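Local coordinates for protein FACT complex subunit SPT16 (Ashbya gossypii, PDB 6A8M) that forms part of the FACT histone chaperone complex, which probably destabilizes and restores nucleosomes during transcription, replication and repair of DNA, at residues S130-A135 / H159-V164. Sequence-based numbering, arbitrary orientation.
Sequences SAVGLA and HGLNGV
Val132 and Asn162 lie on neighbouring parallel strands, 131-134 and 162-164, whose short axes diverge by 39° and which are joined by four backbone hydrogen bonds alternating in direction: Asn162 N to Ser130 O, Val132 N to Asn162 O (3.1 Å, nearly straight at 170°), Val164 N to Val132 O (2.8 Å) and Leu134 N to Val164 O. Each of these carbonyls also receives a CA-H...O contact, as from Gly163 CA to Val132 O (3.4 Å). Ala131, Asn162 and Val164 share one face of the sheet, where Ala131 CB meets Val164 CG2 at 4.1 Å; Val164 CG1 is anti to its own backbone N (chi1 169°), which leaves CG2 beside that N and facing Ala131 CB. On the face carrying Val132, Leu134 CD1 lies over Gly163 CA (3.9 Å). Leu161 rests CD2 against Ser130 CA (3.6 Å), while its CB approaches Val132 CG2. Val132, Leu134 and Leu161 all touch Trp152 of helix 143-158, which packs on this face. Strand 32-37 pairs with the other edge of 131-134, leaving 162-165 outermost within the chain. Strands 131-134 and 162-165, parallel neighbours linked through helix 143-158, form a beta-alpha-beta crossover in the N-terminal lobe of Spt16.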
loop_
_atom_site.group_PDB
_atom_site.type_symbol
_atom_site.label_atom_id
_atom_site.label_comp_id
_atom_site.label_asym_id
_atom_site.label_seq_id
_atom_site.Cartn_x
_atom_site.Cartn_y
_atom_site.Cartn_z
ATOM N N SER A 130 15.081 27.414 7.199
ATOM C CA SER A 130 14.076 27.908 6.272
ATOM C C SER A 130 13.429 26.786 5.470
ATOM O O SER A 130 12.297 26.948 5.008
ATOM C CB SER A 130 14.683 28.950 5.325
ATOM O OG SER A 130 15.824 28.443 4.660
ATOM N N ALA A 131 14.123 25.665 5.284
ATOM C CA ALA A 131 13.565 24.523 4.567
ATOM C C ALA A 131 12.802 23.643 5.548
ATOM O O ALA A 131 13.386 23.128 6.513
ATOM C CB ALA A 131 14.664 23.717 3.873
ATOM N N VAL A 132 11.513 23.438 5.273
ATOM C CA VAL A 132 10.618 22.665 6.129
ATOM C C VAL A 132 10.062 21.508 5.318
ATOM O O VAL A 132 9.459 21.726 4.267
ATOM C CB VAL A 132 9.474 23.544 6.670
ATOM C CG1 VAL A 132 8.750 22.838 7.798
ATOM C CG2 VAL A 132 10.013 24.895 7.124
ATOM N N GLY A 133 10.222 20.288 5.830
ATOM C CA GLY A 133 9.722 19.113 5.140
ATOM C C GLY A 133 8.235 18.949 5.399
ATOM O O GLY A 133 7.784 19.008 6.545
ATOM N N LEU A 134 7.468 18.773 4.327
ATOM C CA LEU A 134 6.018 18.722 4.394
ATOM C C LEU A 134 5.504 17.611 3.489
ATOM O O LEU A 134 6.158 17.238 2.515
ATOM C CB LEU A 134 5.388 20.044 3.946
ATOM C CG LEU A 134 5.766 21.308 4.712
ATOM C CD1 LEU A 134 5.150 22.487 4.002
ATOM C CD2 LEU A 134 5.248 21.206 6.127
ATOM N N ALA A 135 4.322 17.088 3.826
ATOM C CA ALA A 135 3.568 16.217 2.918
ATOM C C ALA A 135 2.716 17.129 2.039
ATOM O O ALA A 135 1.567 17.451 2.357
ATOM C CB ALA A 135 2.747 15.198 3.708
ATOM N N HIS A 159 8.281 35.039 7.245
ATOM C CA HIS A 159 9.659 34.594 7.118
ATOM C C HIS A 159 9.846 33.974 5.735
ATOM O O HIS A 159 8.922 33.950 4.921
ATOM C CB HIS A 159 10.000 33.653 8.269
ATOM C CG HIS A 159 9.455 34.121 9.586
ATOM N ND1 HIS A 159 8.136 33.951 9.947
ATOM C CD2 HIS A 159 10.038 34.794 10.606
ATOM C CE1 HIS A 159 7.934 34.479 11.142
ATOM N NE2 HIS A 159 9.072 34.998 11.564
ATOM N N GLY A 160 11.058 33.503 5.446
ATOM C CA GLY A 160 11.361 33.042 4.099
ATOM C C GLY A 160 11.329 31.535 3.903
ATOM O O GLY A 160 12.177 30.978 3.197
ATOM N N LEU A 161 10.339 30.870 4.498
ATOM C CA LEU A 161 10.315 29.410 4.560
ATOM C C LEU A 161 9.924 28.797 3.221
ATOM O O LEU A 161 8.974 29.244 2.570
ATOM C CB LEU A 161 9.334 28.941 5.639
ATOM C CG LEU A 161 9.540 29.489 7.055
ATOM C CD1 LEU A 161 8.530 28.903 8.030
ATOM C CD2 LEU A 161 10.962 29.235 7.543
ATOM N N ASN A 162 10.657 27.761 2.812
ATOM C CA ASN A 162 10.308 26.983 1.630
ATOM C C ASN A 162 9.874 25.594 2.073
ATOM O O ASN A 162 10.642 24.873 2.722
ATOM C CB ASN A 162 11.460 26.907 0.618
ATOM C CG ASN A 162 12.784 26.472 1.234
ATOM O OD1 ASN A 162 13.386 27.204 2.022
ATOM N ND2 ASN A 162 13.272 25.300 0.830
ATOM N N GLY A 163 8.634 25.242 1.746
ATOM C CA GLY A 163 8.169 23.884 1.967
ATOM C C GLY A 163 8.819 22.913 0.999
ATOM O O GLY A 163 8.979 23.191 -0.192
ATOM N N VAL A 164 9.208 21.758 1.522
ATOM C CA VAL A 164 9.964 20.773 0.764
ATOM C C VAL A 164 9.192 19.466 0.830
ATOM O O VAL A 164 8.973 18.941 1.922
ATOM C CB VAL A 164 11.382 20.599 1.327
ATOM C CG1 VAL A 164 12.050 19.401 0.704
ATOM C CG2 VAL A 164 12.215 21.886 1.103
#